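Local coordinates for protein Non-sulfated chondroitin lyase E66 (Autographa californica nucleopolyhedrovirus, PDB 3VSN) that cleaves non-sulfated chondroitin as a lyase of the viral envelope, is essential for oral infectivity and may breach the peritrophic matrix of the host midgut, at residues M364-W369 with L440-C445; M453-Y458 with A552-N557; I460-N465 with T544-T549; N471-V476 with E537-F542. One frame throughout, in Å; residues are numbered along the deposited sequence.

Contact 1: M364-W369 with L440-C445; sequences MARRIW and LQFKSC
Arg366 turns the edge of its guanidinium to Ser444 and holds one oxygen with two nitrogens: NE and NH2 each donate to OG of Ser444, both at 3.2 Å and with that oxygen close to the guanidinium plane. The grip is side-on, and the third nitrogen, NH1, turns back to the carbonyl O of Ala365, 3.1 Å away, which helps fix the rotation of the group. A bend at chi2 (-69°) folds the Arg366 chain into this position. Ser444 OG also bonds to NE2 of Gln455, its stronger polar partner, so the buried hydroxyl is shared between two side chains. Beside this polar end the contact is apolar. Met364 passes slantwise by the Phe442 ring, with CG 3.7 Å from CE2 of Phe442 and SD 5.1 Å from the ring centroid, a Met-aromatic contact of oblique geometry. Its chain then bends at chi3, and Met364 CE meets Leu440 CD2 tip to tip at 3.7 Å. Alternate residues of strand 440-449 thus face the segment that leads from helix 359-364 into strand 367-370, an edge strand of another sheet, while Tyr457 of the adjacent strand 452-461 packs edge-to-face with Phe442.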
loop_
_atom_site.group_PDB
_atom_site.type_symbol
_atom_site.label_atom_id
_atom_site.label_comp_id
_atom_site.label_asym_id
_atom_site.label_seq_id
_atom_site.Cartn_x
_atom_site.Cartn_y
_atom_site.Cartn_z
ATOM N N MET A 364 2.490 13.115 6.265
ATOM C CA MET A 364 3.686 13.412 7.050
ATOM C C MET A 364 4.383 12.208 7.684
ATOM O O MET A 364 5.339 12.384 8.441
ATOM C CB MET A 364 3.367 14.473 8.112
ATOM C CG MET A 364 3.126 15.858 7.538
ATOM S SD MET A 364 2.692 17.072 8.798
ATOM C CE MET A 364 0.950 16.723 9.026
ATOM N N ALA A 365 3.922 10.991 7.384
ATOM C CA ALA A 365 4.618 9.794 7.870
ATOM C C ALA A 365 6.030 9.754 7.290
ATOM O O ALA A 365 6.208 9.754 6.071
ATOM C CB ALA A 365 3.858 8.524 7.512
ATOM N N ARG A 366 7.020 9.754 8.177
ATOM C CA ARG A 366 8.431 9.660 7.807
ATOM C C ARG A 366 9.065 8.629 8.727
ATOM O O ARG A 366 9.670 8.970 9.746
ATOM C CB ARG A 366 9.131 11.020 7.950
ATOM C CG ARG A 366 8.483 12.165 7.180
ATOM C CD ARG A 366 8.646 11.998 5.678
ATOM N NE ARG A 366 8.223 13.193 4.950
ATOM C CZ ARG A 366 6.995 13.391 4.476
ATOM N NH1 ARG A 366 6.045 12.476 4.651
ATOM N NH2 ARG A 366 6.713 14.513 3.829
ATOM N N ARG A 367 8.900 7.363 8.364
ATOM C CA ARG A 367 9.166 6.254 9.275
ATOM C C ARG A 367 9.787 5.068 8.539
ATOM O O ARG A 367 9.488 4.816 7.363
ATOM C CB ARG A 367 7.857 5.844 9.977
ATOM C CG ARG A 367 7.910 4.563 10.802
ATOM C CD ARG A 367 8.690 4.702 12.105
ATOM N NE ARG A 367 8.840 3.393 12.741
ATOM C CZ ARG A 367 7.952 2.841 13.567
ATOM N NH1 ARG A 367 6.838 3.489 13.893
ATOM N NH2 ARG A 367 8.181 1.634 14.075
ATOM N N ILE A 368 10.681 4.373 9.229
ATOM C CA ILE A 368 11.160 3.077 8.782
ATOM C C ILE A 368 10.657 2.039 9.777
ATOM O O ILE A 368 10.559 2.312 10.979
ATOM C CB ILE A 368 12.700 3.026 8.638
ATOM C CG1 ILE A 368 13.405 3.263 9.987
ATOM C CG2 ILE A 368 13.156 4.025 7.582
ATOM C CD1 ILE A 368 14.923 3.229 9.920
ATOM N N TRP A 369 10.299 0.871 9.262
ATOM C CA TRP A 369 9.836 -0.217 10.098
ATOM C C TRP A 369 10.800 -1.354 9.991
ATOM O O TRP A 369 11.068 -1.851 8.896
ATOM C CB TRP A 369 8.443 -0.668 9.677
ATOM C CG TRP A 369 7.347 0.328 9.976
ATOM C CD1 TRP A 369 6.602 0.443 11.145
ATOM C CD2 TRP A 369 6.821 1.375 9.086
ATOM N NE1 TRP A 369 5.684 1.461 11.044
ATOM C CE2 TRP A 369 5.757 2.056 9.838
ATOM C CE3 TRP A 369 7.114 1.802 7.795
ATOM C CZ2 TRP A 369 5.036 3.114 9.299
ATOM C CZ3 TRP A 369 6.377 2.867 7.261
ATOM C CH2 TRP A 369 5.365 3.507 7.999
ATOM N N LEU A 440 -1.185 24.637 6.845
ATOM C CA LEU A 440 0.109 23.999 7.092
ATOM C C LEU A 440 0.913 23.925 5.807
ATOM O O LEU A 440 0.412 23.480 4.769
ATOM C CB LEU A 440 -0.061 22.589 7.675
ATOM C CG LEU A 440 1.214 21.750 7.853
ATOM C CD1 LEU A 440 2.073 22.261 9.007
ATOM C CD2 LEU A 440 0.853 20.287 8.051
ATOM N N GLN A 441 2.158 24.378 5.884
ATOM C CA GLN A 441 3.099 24.257 4.781
ATOM C C GLN A 441 4.444 23.792 5.317
ATOM O O GLN A 441 4.746 23.982 6.501
ATOM C CB GLN A 441 3.250 25.590 4.042
ATOM C CG GLN A 441 3.860 26.709 4.878
ATOM C CD GLN A 441 4.133 27.954 4.060
ATOM O OE1 GLN A 441 5.053 27.983 3.245
ATOM N NE2 GLN A 441 3.335 28.989 4.277
ATOM N N PHE A 442 5.238 23.167 4.451
ATOM C CA PHE A 442 6.608 22.802 4.798
ATOM C C PHE A 442 7.454 22.485 3.575
ATOM O O PHE A 442 6.931 22.217 2.489
ATOM C CB PHE A 442 6.654 21.630 5.803
ATOM C CG PHE A 442 5.909 20.390 5.360
ATOM C CD1 PHE A 442 6.392 19.591 4.325
ATOM C CD2 PHE A 442 4.740 19.998 6.013
ATOM C CE1 PHE A 442 5.711 18.445 3.930
ATOM C CE2 PHE A 442 4.060 18.846 5.627
ATOM C CZ PHE A 442 4.545 18.069 4.586
ATOM N N LYS A 443 8.767 22.536 3.766
ATOM C CA LYS A 443 9.700 21.868 2.872
ATOM C C LYS A 443 10.200 20.643 3.626
ATOM O O LYS A 443 10.615 20.750 4.779
ATOM C CB LYS A 443 10.858 22.794 2.501
ATOM C CG LYS A 443 10.471 23.987 1.630
ATOM C CD LYS A 443 10.745 23.726 0.155
ATOM C CE LYS A 443 10.232 24.847 -0.743
ATOM N NZ LYS A 443 10.959 26.141 -0.600
ATOM N N SER A 444 10.131 19.480 2.985
ATOM C CA SER A 444 10.466 18.219 3.638
ATOM C C SER A 444 11.565 17.507 2.865
ATOM O O SER A 444 11.439 17.298 1.658
ATOM C CB SER A 444 9.223 17.326 3.742
ATOM O OG SER A 444 9.549 16.036 4.234
ATOM N N CYS A 445 12.635 17.145 3.574
ATOM C CA CYS A 445 13.776 16.448 2.992
ATOM C C CYS A 445 13.922 15.099 3.680
ATOM O O CYS A 445 14.168 15.047 4.883
ATOM C CB CYS A 445 15.062 17.251 3.215
ATOM S SG CYS A 445 15.048 18.954 2.612
#

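Contact 2: M453-Y458 with A552-N557; sequences MFQLYY and ACYKLN
The amide N of Gln455 donates to the carbonyl O of Tyr554 at 2.9 Å, and N of Tyr554 returns the bond to O of Gln455. Two further reciprocal pairs, Met453 with Leu556 and Tyr457 with Ala552, make six backbone bonds in all, and the short strand axes run antiparallel at 165°. Between them, Phe454 with Lys555 and Leu456 with Cys553 form the non-hydrogen-bonded pairs.

On the face that carries Met453, Gln455 and Tyr554, the tyrosine ring organises the packing. Its CG sits between backbone N and carbonyl carbon (chi1 68°), which swings the ring across the neighbouring strand. There CB of Gln455 lies over one face, 4.0 Å from the Tyr554 centroid and 22° off the normal, a CH-pi contact. Met453 CE approaches the same ring obliquely, 3.8 Å from Tyr554 CE1, and also touches CD1 of Leu556, whose side chain runs alongside that of Met453. Beyond CG the glutamine leads away from the tyrosine: a bend at chi2 brings its NE2 over the centre of the Tyr457 ring. On the face of Phe454 and Leu456, Cys553 SG comes within 3.4 Å of Phe454 CE2, an oblique sulfur-aromatic contact.

The polar ends find partners outside this pair of strands, Gln455 OE1 with Thr446, Tyr554 OH with the carbonyl O of Arg366, and Tyr457 OH with that of Gly388. Chemically, then, the main chain sets the register, while buried amide and hydroxyl groups carry hydrogen bonds beyond these strands through an otherwise largely apolar layer.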
loop_
_atom_site.group_PDB
_atom_site.type_symbol
_atom_site.label_atom_id
_atom_site.label_comp_id
_atom_site.label_asym_id
_atom_site.label_seq_id
_atom_site.Cartn_x
_atom_site.Cartn_y
_atom_site.Cartn_z
ATOM N N MET A 453 17.321 6.580 8.146
ATOM C CA MET A 453 16.523 7.580 7.462
ATOM C C MET A 453 16.784 8.934 8.098
ATOM O O MET A 453 16.666 9.078 9.312
ATOM C CB MET A 453 15.032 7.240 7.579
ATOM C CG MET A 453 14.106 8.203 6.846
ATOM S SD MET A 453 12.454 8.293 7.574
ATOM C CE MET A 453 12.808 9.310 9.011
ATOM N N PHE A 454 17.140 9.909 7.268
ATOM C CA PHE A 454 17.311 11.297 7.677
ATOM C C PHE A 454 16.042 12.068 7.310
ATOM O O PHE A 454 15.495 11.878 6.226
ATOM C CB PHE A 454 18.535 11.881 6.956
ATOM C CG PHE A 454 18.611 13.383 6.961
ATOM C CD1 PHE A 454 18.066 14.131 5.913
ATOM C CD2 PHE A 454 19.265 14.052 7.989
ATOM C CE1 PHE A 454 18.158 15.514 5.905
ATOM C CE2 PHE A 454 19.360 15.434 7.985
ATOM C CZ PHE A 454 18.807 16.168 6.946
ATOM N N GLN A 455 15.575 12.920 8.222
ATOM C CA GLN A 455 14.410 13.769 7.970
ATOM C C GLN A 455 14.677 15.198 8.424
ATOM O O GLN A 455 15.015 15.435 9.583
ATOM C CB GLN A 455 13.155 13.223 8.670
ATOM C CG GLN A 455 11.924 14.135 8.581
ATOM C CD GLN A 455 11.406 14.320 7.159
ATOM O OE1 GLN A 455 11.471 13.405 6.342
ATOM N NE2 GLN A 455 10.883 15.511 6.864
ATOM N N LEU A 456 14.535 16.141 7.497
ATOM C CA LEU A 456 14.590 17.558 7.822
ATOM C C LEU A 456 13.320 18.237 7.327
ATOM O O LEU A 456 12.986 18.142 6.152
ATOM C CB LEU A 456 15.819 18.226 7.184
ATOM C CG LEU A 456 15.869 19.767 7.177
ATOM C CD1 LEU A 456 15.984 20.338 8.587
ATOM C CD2 LEU A 456 17.001 20.286 6.301
ATOM N N TYR A 457 12.611 18.907 8.231
ATOM C CA TYR A 457 11.569 19.837 7.831
ATOM C C TYR A 457 12.118 21.231 8.054
ATOM O O TYR A 457 12.700 21.505 9.106
ATOM C CB TYR A 457 10.320 19.700 8.699
ATOM C CG TYR A 457 9.404 18.522 8.449
ATOM C CD1 TYR A 457 8.613 18.441 7.295
ATOM C CD2 TYR A 457 9.263 17.528 9.411
ATOM C CE1 TYR A 457 7.737 17.375 7.101
ATOM C CE2 TYR A 457 8.399 16.463 9.227
ATOM C CZ TYR A 457 7.636 16.389 8.074
ATOM O OH TYR A 457 6.778 15.318 7.905
ATOM N N TYR A 458 11.943 22.111 7.073
ATOM C CA TYR A 458 12.212 23.532 7.283
ATOM C C TYR A 458 11.109 24.365 6.644
ATOM O O TYR A 458 10.299 23.844 5.869
ATOM C CB TYR A 458 13.604 23.926 6.773
ATOM C CG TYR A 458 13.780 23.852 5.270
ATOM C CD1 TYR A 458 14.233 22.683 4.656
ATOM C CD2 TYR A 458 13.518 24.962 4.465
ATOM C CE1 TYR A 458 14.411 22.620 3.279
ATOM C CE2 TYR A 458 13.686 24.906 3.090
ATOM C CZ TYR A 458 14.133 23.734 2.501
ATOM O OH TYR A 458 14.300 23.677 1.135
ATOM N N ALA A 552 12.800 21.269 12.041
ATOM C CA ALA A 552 13.068 20.114 12.888
ATOM C C ALA A 552 13.884 19.099 12.096
ATOM O O ALA A 552 13.723 18.984 10.883
ATOM C CB ALA A 552 11.767 19.494 13.376
ATOM N N CYS A 553 14.759 18.365 12.778
ATOM C CA CYS A 553 15.657 17.438 12.090
ATOM C C CYS A 553 16.017 16.257 12.976
ATOM O O CYS A 553 16.474 16.434 14.108
ATOM C CB CYS A 553 16.929 18.165 11.631
ATOM S SG CYS A 553 17.938 17.226 10.461
ATOM N N TYR A 554 15.807 15.052 12.457
ATOM C CA TYR A 554 16.122 13.842 13.199
ATOM C C TYR A 554 16.506 12.715 12.244
ATOM O O TYR A 554 16.347 12.838 11.029
ATOM C CB TYR A 554 14.928 13.422 14.074
ATOM C CG TYR A 554 13.716 12.957 13.290
ATOM C CD1 TYR A 554 13.545 11.608 12.970
ATOM C CD2 TYR A 554 12.741 13.864 12.870
ATOM C CE1 TYR A 554 12.438 11.175 12.250
ATOM C CE2 TYR A 554 11.630 13.442 12.153
ATOM C CZ TYR A 554 11.485 12.097 11.847
ATOM O OH TYR A 554 10.386 11.667 11.134
ATOM N N LYS A 555 17.013 11.621 12.800
ATOM C CA LYS A 555 17.234 10.417 12.014
ATOM C C LYS A 555 16.762 9.193 12.782
ATOM O O LYS A 555 16.699 9.204 14.019
ATOM C CB LYS A 555 18.702 10.278 11.587
ATOM C CG LYS A 555 19.650 9.846 12.687
ATOM C CD LYS A 555 20.982 9.362 12.129
ATOM C CE LYS A 555 21.785 8.712 13.243
ATOM N NZ LYS A 555 23.232 8.559 12.927
ATOM N N LEU A 556 16.410 8.155 12.034
ATOM C CA LEU A 556 16.057 6.866 12.602
ATOM C C LEU A 556 17.065 5.835 12.099
ATOM O O LEU A 556 17.519 5.927 10.959
ATOM C CB LEU A 556 14.631 6.470 12.194
ATOM C CG LEU A 556 13.457 7.386 12.587
ATOM C CD1 LEU A 556 12.151 6.854 12.010
ATOM C CD2 LEU A 556 13.340 7.553 14.098
ATOM N N ASN A 557 17.424 4.885 12.961
ATOM C CA ASN A 557 18.276 3.748 12.605
ATOM C C ASN A 557 17.574 2.462 12.935
ATOM O O ASN A 557 16.823 2.406 13.911
ATOM C CB ASN A 557 19.550 3.725 13.454
ATOM C CG ASN A 557 20.538 4.779 13.056
ATOM O OD1 ASN A 557 20.876 4.920 11.882
ATOM N ND2 ASN A 557 21.034 5.510 14.037
#

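Contact 3: I460-N465 with T544-T549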
loop_
_atom_site.group_PDB
_atom_site.type_symbol
_atom_site.label_atom_id
_atom_site.label_comp_id
_atom_site.label_asym_id
_atom_site.label_seq_id
_atom_site.Cartn_x
_atom_site.Cartn_y
_atom_site.Cartn_z
ATOM N N ILE A 460 8.490 25.358 8.054
ATOM C CA ILE A 460 7.200 24.903 8.564
ATOM C C ILE A 460 6.381 26.141 8.926
ATOM O O ILE A 460 6.841 26.999 9.692
ATOM C CB ILE A 460 7.339 24.019 9.824
ATOM C CG1 ILE A 460 8.146 22.746 9.527
ATOM C CG2 ILE A 460 5.969 23.663 10.391
ATOM C CD1 ILE A 460 8.576 22.005 10.777
ATOM N N GLY A 461 5.179 26.228 8.370
ATOM C CA GLY A 461 4.298 27.353 8.648
ATOM C C GLY A 461 2.846 26.954 8.782
ATOM O O GLY A 461 2.434 25.917 8.267
ATOM N N VAL A 462 2.082 27.773 9.502
ATOM C CA VAL A 462 0.620 27.669 9.528
ATOM C C VAL A 462 0.051 29.077 9.414
ATOM O O VAL A 462 0.799 30.055 9.497
ATOM C CB VAL A 462 0.068 26.993 10.812
ATOM C CG1 VAL A 462 0.457 25.518 10.880
ATOM C CG2 VAL A 462 0.499 27.742 12.069
ATOM N N GLU A 463 -1.263 29.180 9.224
ATOM C CA GLU A 463 -1.944 30.477 9.226
ATOM C C GLU A 463 -1.481 31.293 10.439
ATOM O O GLU A 463 -1.509 30.792 11.561
ATOM C CB GLU A 463 -3.466 30.280 9.258
ATOM C CG GLU A 463 -4.291 31.557 9.128
ATOM C CD GLU A 463 -4.204 32.188 7.747
ATOM O OE1 GLU A 463 -4.057 31.454 6.745
ATOM O OE2 GLU A 463 -4.285 33.427 7.660
ATOM N N PRO A 464 -1.022 32.540 10.218
ATOM C CA PRO A 464 -0.617 33.365 11.359
ATOM C C PRO A 464 -1.729 33.509 12.400
ATOM O O PRO A 464 -2.905 33.593 12.037
ATOM C CB PRO A 464 -0.308 34.718 10.715
ATOM C CG PRO A 464 0.139 34.366 9.332
ATOM C CD PRO A 464 -0.724 33.201 8.930
ATOM N N ASN A 465 -1.344 33.502 13.679
ATOM C CA ASN A 465 -2.252 33.767 14.811
ATOM C C ASN A 465 -3.362 32.737 15.022
ATOM O O ASN A 465 -4.400 33.047 15.616
ATOM C CB ASN A 465 -2.830 35.188 14.718
ATOM C CG ASN A 465 -1.748 36.243 14.626
ATOM O OD1 ASN A 465 -0.795 36.236 15.409
ATOM N ND2 ASN A 465 -1.874 37.141 13.654
ATOM N N THR A 544 7.529 30.983 15.216
ATOM C CA THR A 544 8.255 30.619 13.988
ATOM C C THR A 544 7.337 29.931 12.976
ATOM O O THR A 544 7.535 30.060 11.768
ATOM C CB THR A 544 9.507 29.749 14.253
ATOM O OG1 THR A 544 9.137 28.566 14.970
ATOM C CG2 THR A 544 10.563 30.534 15.048
ATOM N N MET A 545 6.337 29.204 13.468
ATOM C CA MET A 545 5.319 28.626 12.592
ATOM C C MET A 545 4.509 29.721 11.900
ATOM O O MET A 545 4.159 29.590 10.729
ATOM C CB MET A 545 4.395 27.677 13.359
ATOM C CG MET A 545 5.100 26.424 13.862
ATOM S SD MET A 545 4.068 25.482 14.994
ATOM C CE MET A 545 3.051 24.562 13.843
ATOM N N TYR A 546 4.236 30.811 12.614
ATOM C CA TYR A 546 3.491 31.925 12.014
ATOM C C TYR A 546 4.264 32.607 10.890
ATOM O O TYR A 546 3.663 33.122 9.951
ATOM C CB TYR A 546 3.062 32.956 13.065
ATOM C CG TYR A 546 2.050 32.451 14.066
ATOM C CD1 TYR A 546 1.315 31.283 13.833
ATOM C CD2 TYR A 546 1.805 33.159 15.241
ATOM C CE1 TYR A 546 0.389 30.823 14.755
ATOM C CE2 TYR A 546 0.878 32.708 16.165
ATOM C CZ TYR A 546 0.175 31.544 15.918
ATOM O OH TYR A 546 -0.746 31.102 16.837
ATOM N N THR A 547 5.589 32.594 10.984
ATOM C CA THR A 547 6.448 33.197 9.957
ATOM C C THR A 547 6.939 32.178 8.914
ATOM O O THR A 547 7.757 32.504 8.044
ATOM C CB THR A 547 7.644 33.930 10.593
ATOM O OG1 THR A 547 8.378 33.017 11.420
ATOM C CG2 THR A 547 7.157 35.102 11.446
ATOM N N ALA A 548 6.418 30.953 9.001
ATOM C CA ALA A 548 6.824 29.839 8.135
ATOM C C ALA A 548 8.342 29.653 8.122
ATOM O O ALA A 548 8.957 29.531 7.061
ATOM C CB ALA A 548 6.263 30.001 6.718
ATOM N N THR A 549 8.933 29.654 9.317
ATOM C CA THR A 549 10.379 29.490 9.471
ATOM C C THR A 549 10.759 28.393 10.469
ATOM O O THR A 549 11.936 28.230 10.780
ATOM C CB THR A 549 11.078 30.805 9.895
ATOM O OG1 THR A 549 10.473 31.315 11.093
ATOM C CG2 THR A 549 11.009 31.861 8.787
HETATM O O HOH W 1 2.929 30.974 7.944
#
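Tyr546 presses one face of its ring against the main chain at Pro464 and Asn465, and its path from CB to OH traces the outer part of the contact. CB lies 4.1 Å from CA of Pro464. With CG beside the backbone N (chi1 -66°), the ring then reaches along the loop. CD1 meets Val462 CG2 at 4.0 Å, the methyl standing at the ring edge. Over the ring centre sits the backbone N of Asn465, 3.1 Å above the plane, while the carbonyl carbon of Pro464 covers the same face nearer the rim. CG, CD2 and CZ lie under Asn465 N, CZ nearest at 3.3 Å, and CE1, like CD1, nears Glu463 O. CE2 has the amide oxygen OD1 of Asn465 4.0 Å away. At the tip, OH touches the main chain of Asn465 and is hydrogen-bonded to the backbone N of Leu467.

Nearer the helix backbone, the carbonyl O of Met545 takes two amide donors from opposite faces of its plane: Val462 N at 3.0 Å, across the contact, and Ala548 N, from its own turn. Gly461 CA lies 3.1 Å from this oxygen as well, and 3.6 Å from CA of Ala548, as the missing side chain allows. A water near the carbonyl oxygens of Val462 and Tyr546 probably donates to both, though it cannot serve every acceptor around it.

Ala548 (phi 52°) is the C-prime residue of a Schellman motif, in which Thr549 N bonds to Thr544 O and Ala548 N to Met545 O; this classic helix ending here turns helix 542-546 toward strand 550-558, beside the end of strand 452-461.

Contact 4: N471-V476 with E537-F542; sequences NGRVIV and EQIISF
Glu537 opens the segment by receiving Arg473 on a single oxygen: NE and NH2 of the arginine reach OE2 of Glu537 at 3.0 and 3.1 Å, a side-on salt bridge. Both nitrogens come from the same face of the carboxylate, whose plane is turned 58° from that of the guanidinium. Arg527 pairs with this oxygen too, so one carboxylate probably offsets two positive charges. Gln538 N bonds to Val474 O at 2.8 Å, Val474 N to Gln538 O likewise, and Gln538 CG touches Val476 CG2. Ile539 returns to the face of Glu537 and runs alongside Arg473, its CG1 over one face of the guanidinium and its CD1 3.5 Å from NH2 of Arg473; the arginine reaches this place through bends at chi2 and chi3, with NH1 bonded to O of Asn471. Ile540 donates its N to Gly472 O at 2.9 Å and lays CG1 against the glycine's main chain, where no side chain intervenes. Ser541 then takes the N-cap position of helix 542-546, and Phe542 begins that helix beside Asn471. The pairing is that of two neighbouring antiparallel strands, 472-480 and 533-540, whose Val474, Gln538 and Ile540 face strand 550-558 of a second sheet, as in a beta-sandwich.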
loop_
_atom_site.group_PDB
_atom_site.type_symbol
_atom_site.label_atom_id
_atom_site.label_comp_id
_atom_site.label_asym_id
_atom_site.label_seq_id
_atom_site.Cartn_x
_atom_site.Cartn_y
_atom_site.Cartn_z
ATOM N N ASN A 471 2.476 25.824 21.119
ATOM C CA ASN A 471 3.593 25.410 20.279
ATOM C C ASN A 471 3.247 24.153 19.485
ATOM O O ASN A 471 2.568 23.254 19.988
ATOM C CB ASN A 471 4.841 25.137 21.124
ATOM C CG ASN A 471 5.391 26.384 21.795
ATOM O OD1 ASN A 471 5.830 26.333 22.944
ATOM N ND2 ASN A 471 5.382 27.500 21.083
ATOM N N GLY A 472 3.717 24.097 18.244
ATOM C CA GLY A 472 3.620 22.872 17.455
ATOM C C GLY A 472 4.710 21.901 17.872
ATOM O O GLY A 472 5.538 22.213 18.732
ATOM N N ARG A 473 4.712 20.717 17.270
ATOM C CA ARG A 473 5.764 19.734 17.524
ATOM C C ARG A 473 5.878 18.754 16.376
ATOM O O ARG A 473 4.891 18.447 15.702
ATOM C CB ARG A 473 5.528 18.968 18.830
ATOM C CG ARG A 473 4.081 18.571 19.080
ATOM C CD ARG A 473 3.432 19.526 20.064
ATOM N NE ARG A 473 4.043 19.384 21.378
ATOM C CZ ARG A 473 4.057 20.321 22.322
ATOM N NH1 ARG A 473 3.493 21.504 22.116
ATOM N NH2 ARG A 473 4.646 20.065 23.480
ATOM N N VAL A 474 7.096 18.273 16.158
ATOM C CA VAL A 474 7.351 17.278 15.134
ATOM C C VAL A 474 7.657 15.973 15.849
ATOM O O VAL A 474 8.574 15.908 16.673
ATOM C CB VAL A 474 8.524 17.685 14.223
ATOM C CG1 VAL A 474 8.766 16.626 13.154
ATOM C CG2 VAL A 474 8.248 19.040 13.580
ATOM N N ILE A 475 6.880 14.942 15.539
ATOM C CA ILE A 475 7.057 13.640 16.175
ATOM C C ILE A 475 8.301 12.955 15.617
ATOM O O ILE A 475 8.457 12.821 14.399
ATOM C CB ILE A 475 5.807 12.749 16.003
ATOM C CG1 ILE A 475 4.592 13.431 16.645
ATOM C CG2 ILE A 475 6.031 11.359 16.597
ATOM C CD1 ILE A 475 3.276 12.718 16.411
ATOM N N VAL A 476 9.187 12.544 16.522
ATOM C CA VAL A 476 10.394 11.800 16.156
ATOM C C VAL A 476 10.161 10.292 16.332
ATOM O O VAL A 476 10.496 9.497 15.452
ATOM C CB VAL A 476 11.615 12.291 16.973
ATOM C CG1 VAL A 476 12.847 11.440 16.693
ATOM C CG2 VAL A 476 11.905 13.756 16.662
ATOM N N GLU A 537 9.513 14.021 20.728
ATOM C CA GLU A 537 9.165 15.073 19.772
ATOM C C GLU A 537 10.148 16.238 19.804
ATOM O O GLU A 537 10.908 16.395 20.760
ATOM C CB GLU A 537 7.728 15.571 20.014
ATOM C CG GLU A 537 7.517 16.245 21.369
ATOM C CD GLU A 537 6.061 16.573 21.679
ATOM O OE1 GLU A 537 5.151 16.072 20.982
ATOM O OE2 GLU A 537 5.821 17.341 22.638
ATOM N N GLN A 538 10.134 17.034 18.740
ATOM C CA GLN A 538 10.857 18.298 18.703
ATOM C C GLN A 538 9.834 19.425 18.672
ATOM O O GLN A 538 9.096 19.589 17.690
ATOM C CB GLN A 538 11.805 18.359 17.496
ATOM C CG GLN A 538 13.049 17.489 17.658
ATOM C CD GLN A 538 14.030 17.601 16.498
ATOM O OE1 GLN A 538 13.865 18.425 15.602
ATOM N NE2 GLN A 538 15.061 16.766 16.516
ATOM N N ILE A 539 9.777 20.180 19.766
ATOM C CA ILE A 539 8.810 21.263 19.912
ATOM C C ILE A 539 9.261 22.482 19.105
ATOM O O ILE A 539 10.422 22.891 19.169
ATOM C CB ILE A 539 8.574 21.627 21.399
ATOM C CG1 ILE A 539 8.001 20.418 22.161
ATOM C CG2 ILE A 539 7.627 22.819 21.519
ATOM C CD1 ILE A 539 8.096 20.509 23.673
ATOM N N ILE A 540 8.334 23.042 18.334
ATOM C CA ILE A 540 8.607 24.209 17.497
ATOM C C ILE A 540 7.699 25.371 17.910
ATOM O O ILE A 540 6.498 25.184 18.123
ATOM C CB ILE A 540 8.457 23.878 15.990
ATOM C CG1 ILE A 540 7.107 23.186 15.711
ATOM C CG2 ILE A 540 9.617 23.000 15.527
ATOM C CD1 ILE A 540 6.769 23.006 14.241
ATOM N N SER A 541 8.269 26.567 18.032
ATOM C CA SER A 541 7.512 27.712 18.551
ATOM C C SER A 541 6.384 28.139 17.611
ATOM O O SER A 541 6.553 28.132 16.390
ATOM C CB SER A 541 8.438 28.896 18.836
ATOM O OG SER A 541 8.910 29.474 17.632
ATOM N N PHE A 542 5.237 28.508 18.180
ATOM C CA PHE A 542 4.143 29.033 17.363
ATOM C C PHE A 542 4.567 30.301 16.616
ATOM O O PHE A 542 4.112 30.531 15.499
ATOM C CB PHE A 542 2.834 29.228 18.157
ATOM C CG PHE A 542 2.924 30.224 19.288
ATOM C CD1 PHE A 542 2.747 31.589 19.058
ATOM C CD2 PHE A 542 3.138 29.792 20.595
ATOM C CE1 PHE A 542 2.815 32.505 20.107
ATOM C CE2 PHE A 542 3.207 30.702 21.646
ATOM C CZ PHE A 542 3.046 32.059 21.401
#

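How the contacts relate
Contact 1 closes along the chain before the others open; contact 2 encloses contact 3, which encloses contact 4. Strand 440-449 of contact 1 adjoins strand 452-461, which contacts 2 and 3 share, so each of the three has at least one segment in, or at the end of, the same antiparallel sheet. Contact 4 belongs to another sheet. Its centre lies about 13 Å from that of contact 2 and about 12 Å from that of contact 3, and it packs on both. The chain crosses from strand 452-461 to 472-480, and back from 533-540 through helix 542-546 to strand 550-558, joining two facing sheets into the beta-sandwich portion of the lyase, away from its catalytic residues.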